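Local coordinates for glycosyl hydrolases family 31 family protein (Aspergillus niger, PDB 6DRU), which hydrolyses xyloglucan oligosaccharides, releasing alpha-xylose from the glucose at their non-reducing end, as an alpha-xylosidase of glycoside hydrolase family 31, at residues Gly251-Leu257 against Met554-Ser559; Val279-Asp285 against Ala318-Ser323; Val515-Gly519 against Tyr541-Leu545. All coordinates share one frame; numbering follows the deposited sequence.

Contact 1 (Gly251-Leu257 against Met554-Ser559); sequences GYIQSKL and MRTHGS. With XYS (alpha-D-xylopyranose), chain N; BGC (beta-D-glucopyranose), chain F; BGC (beta-D-glucopyranose), chain B.
Ile253 pairs with Arg555 in parallel where the first and last strands of the family 31 TIM barrel meet. The amide N of Ile253 donates to Met554 O (3.1 Å), and Thr556 N donates to Ile253 O. On one face of the sheet, Ile253 CG2 packs on the extended chain of Arg555, 3.8 Å from Arg555 CG. The guanidinium is held by a salt bridge to Asp516 and a cation-pi contact with Trp484. Water 2 links Arg555 NE to Ser255 OG. On the other face, Met554 makes a Met-aromatic contact with Tyr252. Met554 SD lies at the edge of the Tyr252 ring, 5.5 Å from its centroid. Tyr252 OH donates to Gln254 OE1 (2.6 Å). In Thr556, chi1 of 180° sends OG1 out to Asn572 and Tyr541, while CG2 meets the Tyr252 hydroxyl.

Beyond the strands, Leu257 N donates to Gly558 O. His557 has CG anti to N (chi1 177°), which carries the imidazole past Lys256 CA into the xylose pocket. Ser559 OG is hydrogen-bonded to O2 of a glucose. His557 NE2 meets two sugar hydroxyls: it donates to xylose O4 at 3.1 Å and hydrogen-bonds xylose O3 at 3.0 Å, where either could be the donor.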
loop_
_atom_site.group_PDB
_atom_site.type_symbol
_atom_site.label_atom_id
_atom_site.label_comp_id
_atom_site.label_asym_id
_atom_site.label_seq_id
_atom_site.Cartn_x
_atom_site.Cartn_y
_atom_site.Cartn_z
ATOM N N GLY A 251 -19.306 7.031 47.489
ATOM C CA GLY A 251 -19.044 8.120 48.408
ATOM C C GLY A 251 -18.217 9.228 47.797
ATOM O O GLY A 251 -18.297 9.512 46.598
ATOM N N TYR A 252 -17.409 9.865 48.640
ATOM C CA TYR A 252 -16.558 10.971 48.222
ATOM C C TYR A 252 -15.171 10.453 47.867
ATOM O O TYR A 252 -14.529 9.777 48.676
ATOM C CB TYR A 252 -16.472 12.020 49.329
ATOM C CG TYR A 252 -15.537 13.168 49.031
ATOM C CD1 TYR A 252 -15.881 14.151 48.113
ATOM C CD2 TYR A 252 -14.315 13.276 49.683
ATOM C CE1 TYR A 252 -15.027 15.205 47.843
ATOM C CE2 TYR A 252 -13.456 14.326 49.422
ATOM C CZ TYR A 252 -13.816 15.288 48.502
ATOM O OH TYR A 252 -12.960 16.333 48.242
ATOM N N ILE A 253 -14.716 10.772 46.661
ATOM C CA ILE A 253 -13.442 10.293 46.139
ATOM C C ILE A 253 -12.480 11.473 46.092
ATOM O O ILE A 253 -12.671 12.417 45.314
ATOM C CB ILE A 253 -13.601 9.642 44.760
ATOM C CG1 ILE A 253 -14.498 8.407 44.861
ATOM C CG2 ILE A 253 -12.244 9.275 44.182
ATOM C CD1 ILE A 253 -15.058 7.949 43.538
ATOM N N GLN A 254 -11.440 11.416 46.920
ATOM C CA GLN A 254 -10.436 12.470 46.994
ATOM C C GLN A 254 -9.264 12.133 46.081
ATOM O O GLN A 254 -8.740 11.016 46.120
ATOM C CB GLN A 254 -9.950 12.648 48.432
ATOM C CG GLN A 254 -8.901 13.732 48.605
ATOM C CD GLN A 254 -9.439 15.114 48.293
ATOM O OE1 GLN A 254 -10.569 15.449 48.652
ATOM N NE2 GLN A 254 -8.634 15.924 47.617
ATOM N N SER A 255 -8.855 13.100 45.266
ATOM C CA SER A 255 -7.735 12.903 44.358
ATOM C C SER A 255 -7.185 14.260 43.953
ATOM O O SER A 255 -7.856 15.287 44.088
ATOM C CB SER A 255 -8.150 12.104 43.117
ATOM O OG SER A 255 -7.077 11.998 42.198
ATOM N N LYS A 256 -5.952 14.245 43.458
ATOM C CA LYS A 256 -5.313 15.431 42.901
ATOM C C LYS A 256 -4.030 14.994 42.208
ATOM O O LYS A 256 -3.631 13.829 42.271
ATOM C CB LYS A 256 -5.012 16.486 43.968
ATOM C CG LYS A 256 -3.799 16.174 44.827
ATOM C CD LYS A 256 -3.321 17.416 45.555
ATOM C CE LYS A 256 -1.945 17.207 46.164
ATOM N NZ LYS A 256 -1.369 18.483 46.670
ATOM N N LEU A 257 -3.386 15.950 41.551
ATOM C CA LEU A 257 -2.071 15.751 40.952
ATOM C C LEU A 257 -1.086 16.606 41.745
ATOM O O LEU A 257 -1.002 17.819 41.530
ATOM C CB LEU A 257 -2.081 16.117 39.468
ATOM C CG LEU A 257 -0.925 15.690 38.551
ATOM C CD1 LEU A 257 -1.262 16.017 37.107
ATOM C CD2 LEU A 257 0.410 16.326 38.917
ATOM N N MET A 554 -18.889 10.733 42.454
ATOM C CA MET A 554 -18.435 12.036 42.921
ATOM C C MET A 554 -16.941 11.952 43.209
ATOM O O MET A 554 -16.523 11.291 44.166
ATOM C CB MET A 554 -19.211 12.470 44.162
ATOM C CG MET A 554 -18.930 13.896 44.600
ATOM S SD MET A 554 -19.519 14.242 46.266
ATOM C CE MET A 554 -19.057 15.963 46.432
ATOM N N ARG A 555 -16.138 12.615 42.380
ATOM C CA ARG A 555 -14.688 12.583 42.521
ATOM C C ARG A 555 -14.116 13.944 42.159
ATOM O O ARG A 555 -14.504 14.538 41.148
ATOM C CB ARG A 555 -14.063 11.492 41.641
ATOM C CG ARG A 555 -12.590 11.717 41.321
ATOM C CD ARG A 555 -12.010 10.570 40.505
ATOM N NE ARG A 555 -10.786 10.954 39.804
ATOM C CZ ARG A 555 -10.767 11.533 38.608
ATOM N NH1 ARG A 555 -11.909 11.789 37.988
ATOM N NH2 ARG A 555 -9.616 11.854 38.031
ATOM N N THR A 556 -13.198 14.430 42.989
ATOM C CA THR A 556 -12.467 15.659 42.727
ATOM C C THR A 556 -11.035 15.323 42.334
ATOM O O THR A 556 -10.448 14.363 42.844
ATOM C CB THR A 556 -12.485 16.585 43.949
ATOM O OG1 THR A 556 -11.754 17.782 43.656
ATOM C CG2 THR A 556 -11.878 15.894 45.169
ATOM N N HIS A 557 -10.484 16.115 41.420
ATOM C CA HIS A 557 -9.147 15.889 40.887
ATOM C C HIS A 557 -8.767 17.097 40.046
ATOM O O HIS A 557 -9.634 17.816 39.541
ATOM C CB HIS A 557 -9.085 14.605 40.047
ATOM C CG HIS A 557 -7.750 14.356 39.419
ATOM N ND1 HIS A 557 -6.608 14.140 40.159
ATOM C CD2 HIS A 557 -7.374 14.294 38.120
ATOM C CE1 HIS A 557 -5.586 13.954 39.343
ATOM N NE2 HIS A 557 -6.023 14.042 38.100
ATOM N N GLY A 558 -7.468 17.318 39.912
ATOM C CA GLY A 558 -6.980 18.390 39.070
ATOM C C GLY A 558 -5.554 18.749 39.407
ATOM O O GLY A 558 -4.988 18.301 40.405
ATOM N N SER A 559 -4.974 19.574 38.539
ATOM C CA SER A 559 -3.627 20.112 38.718
ATOM C C SER A 559 -3.790 21.603 39.003
ATOM O O SER A 559 -3.867 22.421 38.086
ATOM C CB SER A 559 -2.757 19.853 37.490
ATOM O OG SER A 559 -1.417 20.255 37.717
HETATM C C1 XYS N . -3.321 12.417 32.662
HETATM C C2 XYS N . -4.644 12.208 33.361
HETATM C C3 XYS N . -4.656 13.009 34.644
HETATM C C4 XYS N . -3.437 12.665 35.471
HETATM C C5 XYS N . -2.195 12.806 34.618
HETATM O O1 XYS N . -3.150 13.788 32.387
HETATM O O2 XYS N . -5.695 12.626 32.523
HETATM O O3 XYS N . -5.822 12.715 35.377
HETATM O O4 XYS N . -3.353 13.542 36.568
HETATM O O5 XYS N . -2.280 11.959 33.493
HETATM C C2 BGC F . -0.457 19.359 34.012
HETATM C C3 BGC F . -0.021 18.447 32.919
HETATM C C4 BGC F . -0.294 19.094 31.550
HETATM C C5 BGC F . 0.289 20.476 31.512
HETATM C C6 BGC F . -0.056 21.135 30.184
HETATM C C1 BGC F . 0.207 20.697 33.807
HETATM O O2 BGC F . -0.071 18.814 35.294
HETATM O O3 BGC F . -0.715 17.256 33.015
HETATM O O4 BGC F . 0.302 18.326 30.531
HETATM O O5 BGC F . -0.245 21.248 32.568
HETATM O O6 BGC F . 0.606 22.376 30.092
HETATM C C2 BGC B . 0.650 25.295 34.381
HETATM C C3 BGC B . -0.037 24.009 34.079
HETATM C C4 BGC B . 0.592 22.870 34.898
HETATM C C5 BGC B . 0.638 23.254 36.350
HETATM C C6 BGC B . 1.293 22.133 37.149
HETATM C C1 BGC B . 0.660 25.516 35.875
HETATM O O1 BGC B . 1.277 26.729 36.160
HETATM O O2 BGC B . -0.048 26.377 33.727
HETATM O O3 BGC B . 0.088 23.738 32.728
HETATM O O4 BGC B . -0.170 21.691 34.753
HETATM O O5 BGC B . 1.377 24.451 36.510
HETATM O O6 BGC B . 2.632 22.472 37.433
HETATM O O HOH W 1 -18.997 8.441 44.248
HETATM O O HOH W 2 -8.386 10.092 40.251
#

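Contact 2 (Val279-Asp285 against Ala318-Ser323); sequences VSMIVID and AEMMAS. With XYS (alpha-D-xylopyranose), chain N.
Met281 and Met321 both set CG anti to the backbone N (chi1 -155° and 176°) and then bend at the last torsion. This places Met281 SD 3.7 Å from Met321 CB, with the two chains crossing at a slant. Val283 lies on the same face, alongside Met321 and pointing the same way. Met320 on the other face takes a different course. Its chain bends twice beyond CG, and this brings the terminal methyl back to the first strand. There Met320 CE sits 3.7 Å from Ile284 CD1 and also touches Ile282 CG2.

The two segments are neighbouring parallel strands of the TIM barrel, joined by helix 305-316 in a beta-alpha-beta unit. Met320 and Ile284 both reach Met308 of that helix, while Val283 on the opposite face touches Trp393. Backbone bonds run in register: Ile282 N gives its hydrogen to Glu319 O at 2.9 Å, Met321 N to Ile282 O, and Ile284 N to Met321 O at 2.7 Å. Nearer the start, Glu319 N approaches Ser280 O from above the carbonyl plane.

At the C-terminal end, Asp285 turns its carboxylate to the xylose. Xylose O4 donates to Asp285 OD2 at 2.5 Å. The other oxygen, Asp285 OD1, accepts from water 3, which also bonds Ser323 OG at 2.9 Å.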
loop_
_atom_site.group_PDB
_atom_site.type_symbol
_atom_site.label_atom_id
_atom_site.label_comp_id
_atom_site.label_asym_id
_atom_site.label_seq_id
_atom_site.Cartn_x
_atom_site.Cartn_y
_atom_site.Cartn_z
ATOM N N VAL A 279 -14.569 10.419 53.844
ATOM C CA VAL A 279 -13.965 10.177 52.538
ATOM C C VAL A 279 -13.970 8.672 52.296
ATOM O O VAL A 279 -13.716 7.882 53.212
ATOM C CB VAL A 279 -12.543 10.778 52.445
ATOM C CG1 VAL A 279 -11.627 10.189 53.509
ATOM C CG2 VAL A 279 -11.959 10.572 51.055
ATOM N N SER A 280 -14.290 8.273 51.065
ATOM C CA SER A 280 -14.452 6.862 50.738
ATOM C C SER A 280 -13.277 6.262 49.976
ATOM O O SER A 280 -13.063 5.048 50.059
ATOM C CB SER A 280 -15.733 6.651 49.925
ATOM O OG SER A 280 -16.886 6.881 50.716
ATOM N N MET A 281 -12.505 7.065 49.248
ATOM C CA MET A 281 -11.395 6.528 48.474
ATOM C C MET A 281 -10.335 7.605 48.293
ATOM O O MET A 281 -10.655 8.758 47.995
ATOM C CB MET A 281 -11.863 6.006 47.109
ATOM C CG MET A 281 -10.963 4.929 46.523
ATOM S SD MET A 281 -11.121 4.753 44.736
ATOM C CE MET A 281 -12.725 3.976 44.597
ATOM N N ILE A 282 -9.075 7.213 48.475
ATOM C CA ILE A 282 -7.921 8.089 48.298
ATOM C C ILE A 282 -7.160 7.606 47.069
ATOM O O ILE A 282 -6.877 6.407 46.944
ATOM C CB ILE A 282 -7.018 8.066 49.543
ATOM C CG1 ILE A 282 -7.722 8.713 50.742
ATOM C CG2 ILE A 282 -5.702 8.776 49.260
ATOM C CD1 ILE A 282 -7.639 10.209 50.793
ATOM N N VAL A 283 -6.824 8.525 46.166
ATOM C CA VAL A 283 -6.230 8.180 44.877
ATOM C C VAL A 283 -4.798 8.698 44.820
ATOM O O VAL A 283 -4.533 9.854 45.172
ATOM C CB VAL A 283 -7.060 8.740 43.710
ATOM C CG1 VAL A 283 -6.514 8.243 42.386
ATOM C CG2 VAL A 283 -8.521 8.354 43.865
ATOM N N ILE A 284 -3.881 7.844 44.365
ATOM C CA ILE A 284 -2.486 8.203 44.124
ATOM C C ILE A 284 -2.276 8.295 42.619
ATOM O O ILE A 284 -2.566 7.341 41.887
ATOM C CB ILE A 284 -1.521 7.180 44.749
ATOM C CG1 ILE A 284 -1.734 7.095 46.261
ATOM C CG2 ILE A 284 -0.078 7.548 44.436
ATOM C CD1 ILE A 284 -0.900 6.024 46.931
ATOM N N ASP A 285 -1.762 9.434 42.158
ATOM C CA ASP A 285 -1.670 9.708 40.729
ATOM C C ASP A 285 -0.400 9.081 40.149
ATOM O O ASP A 285 0.244 8.226 40.763
ATOM C CB ASP A 285 -1.738 11.214 40.482
ATOM C CG ASP A 285 -2.192 11.559 39.072
ATOM O OD1 ASP A 285 -2.285 10.638 38.232
ATOM O OD2 ASP A 285 -2.450 12.751 38.804
ATOM N N ALA A 318 -11.329 4.515 54.304
ATOM C CA ALA A 318 -11.352 4.657 52.859
ATOM C C ALA A 318 -10.470 3.607 52.194
ATOM O O ALA A 318 -9.449 3.183 52.742
ATOM C CB ALA A 318 -10.885 6.056 52.454
ATOM N N GLU A 319 -10.887 3.180 51.007
ATOM C CA GLU A 319 -10.034 2.350 50.177
ATOM C C GLU A 319 -9.055 3.231 49.405
ATOM O O GLU A 319 -9.115 4.462 49.453
ATOM C CB GLU A 319 -10.870 1.497 49.227
ATOM C CG GLU A 319 -11.670 0.410 49.926
ATOM C CD GLU A 319 -11.391 -0.972 49.365
ATOM O OE1 GLU A 319 -10.299 -1.519 49.632
ATOM O OE2 GLU A 319 -12.269 -1.514 48.659
ATOM N N MET A 320 -8.144 2.592 48.678
ATOM C CA MET A 320 -7.102 3.308 47.960
ATOM C C MET A 320 -7.091 2.912 46.490
ATOM O O MET A 320 -7.484 1.802 46.122
ATOM C CB MET A 320 -5.721 3.050 48.577
ATOM C CG MET A 320 -5.593 3.532 50.012
ATOM S SD MET A 320 -3.913 4.050 50.408
ATOM C CE MET A 320 -3.723 5.443 49.299
ATOM N N MET A 321 -6.639 3.848 45.656
ATOM C CA MET A 321 -6.496 3.645 44.222
ATOM C C MET A 321 -5.153 4.202 43.775
ATOM O O MET A 321 -4.725 5.259 44.247
ATOM C CB MET A 321 -7.633 4.322 43.439
ATOM C CG MET A 321 -7.485 4.233 41.930
ATOM S SD MET A 321 -8.880 4.926 41.022
ATOM C CE MET A 321 -10.119 3.658 41.282
ATOM N N ALA A 322 -4.491 3.487 42.867
ATOM C CA ALA A 322 -3.188 3.890 42.361
ATOM C C ALA A 322 -3.217 3.931 40.839
ATOM O O ALA A 322 -4.023 3.258 40.190
ATOM C CB ALA A 322 -2.081 2.947 42.842
ATOM N N SER A 323 -2.312 4.726 40.275
ATOM C CA SER A 323 -2.268 4.988 38.845
ATOM C C SER A 323 -1.206 4.137 38.162
ATOM O O SER A 323 -0.158 3.832 38.738
ATOM C CB SER A 323 -1.985 6.469 38.578
ATOM O OG SER A 323 -1.629 6.690 37.224
HETATM C C1 XYS N . -3.321 12.417 32.662
HETATM C C2 XYS N . -4.644 12.208 33.361
HETATM C C3 XYS N . -4.656 13.009 34.644
HETATM C C4 XYS N . -3.437 12.665 35.471
HETATM C C5 XYS N . -2.195 12.806 34.618
HETATM O O1 XYS N . -3.150 13.788 32.387
HETATM O O2 XYS N . -5.695 12.626 32.523
HETATM O O3 XYS N . -5.822 12.715 35.377
HETATM O O4 XYS N . -3.353 13.542 36.568
HETATM O O5 XYS N . -2.280 11.959 33.493
HETATM O O HOH W 3 -2.864 9.036 36.054
#

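Contact 3 (Val515-Gly519 against Tyr541-Leu545); sequences VDAGG and YVRWL
This is a buried packing contact between a turn and a helix, in which the indole of Trp544 lies against the backbone of the loop that follows strand 513-514. The loop belongs to the TIM-barrel domain, and the helix, 535-548, comes later in the same chain. Asp516 to Gly519 form a type II beta turn, closed by a bond from Gly519 N to Asp516 O (3.0 Å).

Trp544 has CG anti to its backbone N (chi1 -151°), which turns one face of the indole to the turn. Gly518 N stands over that face, 3.1 Å from Trp544 CG. Asp516 O and Gly519 N lie over the same face. Two CH-pi contacts lie on this face. Ala517 CA sits 4.2 Å from the centroid of the five-membered ring of Trp544, and Gly519 CA 4.0 Å from that of its six-membered ring. Val515 CG2 comes instead to the indole edge, near NE1.

Tyr541, three residues before Trp544 on the helix, flanks the beta turn. Tyr541 CE1, at the ring edge, is 3.3 Å from Ala517 O, and Tyr541 CD1 is 3.8 Å from Gly518 CA. Gly518 has a positive phi (98°) and offers bare backbone to both aromatic residues. Ala517 CB packs on Leu545 CD2 at 3.9 Å.

The turn carries Asp516, whose side chain comes within about 4 Å (nearest atoms) of the bound xylose, so the packing sets this loop beside the pocket. Trp544 also touches Thr494 and Leu495 of helix 492-508, while Tyr541 and Leu545 rest on Ile585 of helix 582-594.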
loop_
_atom_site.group_PDB
_atom_site.type_symbol
_atom_site.label_atom_id
_atom_site.label_comp_id
_atom_site.label_asym_id
_atom_site.label_seq_id
_atom_site.Cartn_x
_atom_site.Cartn_y
_atom_site.Cartn_z
ATOM N N VAL A 515 -16.444 13.154 36.157
ATOM C CA VAL A 515 -15.569 14.227 35.697
ATOM C C VAL A 515 -14.520 14.503 36.768
ATOM O O VAL A 515 -14.519 13.897 37.844
ATOM C CB VAL A 515 -16.342 15.525 35.384
ATOM C CG1 VAL A 515 -17.116 15.400 34.096
ATOM C CG2 VAL A 515 -17.257 15.891 36.543
ATOM N N ASP A 516 -13.628 15.445 36.467
ATOM C CA ASP A 516 -12.721 16.023 37.453
ATOM C C ASP A 516 -13.376 17.277 38.019
ATOM O O ASP A 516 -13.560 18.267 37.302
ATOM C CB ASP A 516 -11.368 16.352 36.825
ATOM C CG ASP A 516 -10.547 15.117 36.528
ATOM O OD1 ASP A 516 -9.439 15.267 35.970
ATOM O OD2 ASP A 516 -11.029 13.999 36.808
ATOM N N ALA A 517 -13.731 17.237 39.303
ATOM C CA ALA A 517 -14.362 18.383 39.943
ATOM C C ALA A 517 -13.430 19.587 39.931
ATOM O O ALA A 517 -12.376 19.574 40.575
ATOM C CB ALA A 517 -14.777 18.043 41.375
ATOM N N GLY A 518 -13.807 20.627 39.193
ATOM C CA GLY A 518 -13.010 21.828 39.083
ATOM C C GLY A 518 -12.140 21.910 37.850
ATOM O O GLY A 518 -11.389 22.881 37.710
ATOM N N GLY A 519 -12.222 20.933 36.950
ATOM C CA GLY A 519 -11.336 20.886 35.805
ATOM C C GLY A 519 -9.994 20.278 36.168
ATOM O O GLY A 519 -9.702 19.964 37.323
ATOM N N TYR A 541 -14.926 26.380 41.466
ATOM C CA TYR A 541 -14.762 25.052 42.045
ATOM C C TYR A 541 -15.982 24.642 42.860
ATOM O O TYR A 541 -16.420 23.488 42.794
ATOM C CB TYR A 541 -13.504 24.997 42.911
ATOM C CG TYR A 541 -13.289 23.639 43.538
ATOM C CD1 TYR A 541 -12.741 22.596 42.805
ATOM C CD2 TYR A 541 -13.648 23.394 44.858
ATOM C CE1 TYR A 541 -12.551 21.349 43.369
ATOM C CE2 TYR A 541 -13.462 22.150 45.430
ATOM C CZ TYR A 541 -12.912 21.133 44.679
ATOM O OH TYR A 541 -12.721 19.891 45.241
ATOM N N VAL A 542 -16.542 25.570 43.638
ATOM C CA VAL A 542 -17.689 25.230 44.476
ATOM C C VAL A 542 -18.904 24.911 43.613
ATOM O O VAL A 542 -19.675 23.994 43.918
ATOM C CB VAL A 542 -17.971 26.366 45.476
ATOM C CG1 VAL A 542 -19.305 26.150 46.169
ATOM C CG2 VAL A 542 -16.851 26.445 46.503
ATOM N N ARG A 543 -19.085 25.649 42.515
ATOM C CA ARG A 543 -20.130 25.299 41.558
ATOM C C ARG A 543 -19.880 23.921 40.958
ATOM O O ARG A 543 -20.808 23.117 40.813
ATOM C CB ARG A 543 -20.208 26.353 40.454
ATOM C CG ARG A 543 -20.631 27.736 40.918
ATOM C CD ARG A 543 -22.067 27.739 41.406
ATOM N NE ARG A 543 -22.602 29.093 41.490
ATOM C CZ ARG A 543 -23.832 29.383 41.899
ATOM N NH1 ARG A 543 -24.659 28.412 42.263
ATOM N NH2 ARG A 543 -24.238 30.645 41.943
ATOM N N TRP A 544 -18.624 23.633 40.608
ATOM C CA TRP A 544 -18.285 22.362 39.976
ATOM C C TRP A 544 -18.411 21.205 40.962
ATOM O O TRP A 544 -18.988 20.161 40.639
ATOM C CB TRP A 544 -16.869 22.443 39.405
ATOM C CG TRP A 544 -16.621 21.588 38.203
ATOM C CD1 TRP A 544 -17.068 20.317 37.991
ATOM C CD2 TRP A 544 -15.856 21.943 37.046
ATOM N NE1 TRP A 544 -16.629 19.859 36.772
ATOM C CE2 TRP A 544 -15.883 20.839 36.172
ATOM C CE3 TRP A 544 -15.152 23.089 36.663
ATOM C CZ2 TRP A 544 -15.233 20.847 34.940
ATOM C CZ3 TRP A 544 -14.507 23.095 35.441
ATOM C CH2 TRP A 544 -14.553 21.983 34.594
ATOM N N LEU A 545 -17.862 21.373 42.169
ATOM C CA LEU A 545 -17.933 20.322 43.181
ATOM C C LEU A 545 -19.376 19.994 43.539
ATOM O O LEU A 545 -19.708 18.835 43.812
ATOM C CB LEU A 545 -17.146 20.749 44.424
ATOM C CG LEU A 545 -16.809 19.723 45.513
ATOM C CD1 LEU A 545 -17.959 19.520 46.491
ATOM C CD2 LEU A 545 -16.395 18.399 44.891
#

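Overall arrangement
All three contacts lie in the TIM-barrel domain. Contact 1 joins the strands that close the barrel, 252-254 and 554-555. Contacts 2 and 3 are nested in the chain between its segments, contact 2 first. The centres of contacts 1 and 2 are about 9 Å apart, and their strands 252-254 and 281-284 are sheet neighbours. The centre of contact 3 is also about 9 Å from that of contact 1. The two touch through side chains, and helix 535-548 is followed in the chain by strand 554-555. Contacts 2 and 3 do not touch; their centres are about 18 Å apart. Contacts 1 and 2 both reach the xylose, whose pocket also includes the active-site residues Asp395 and Asp487.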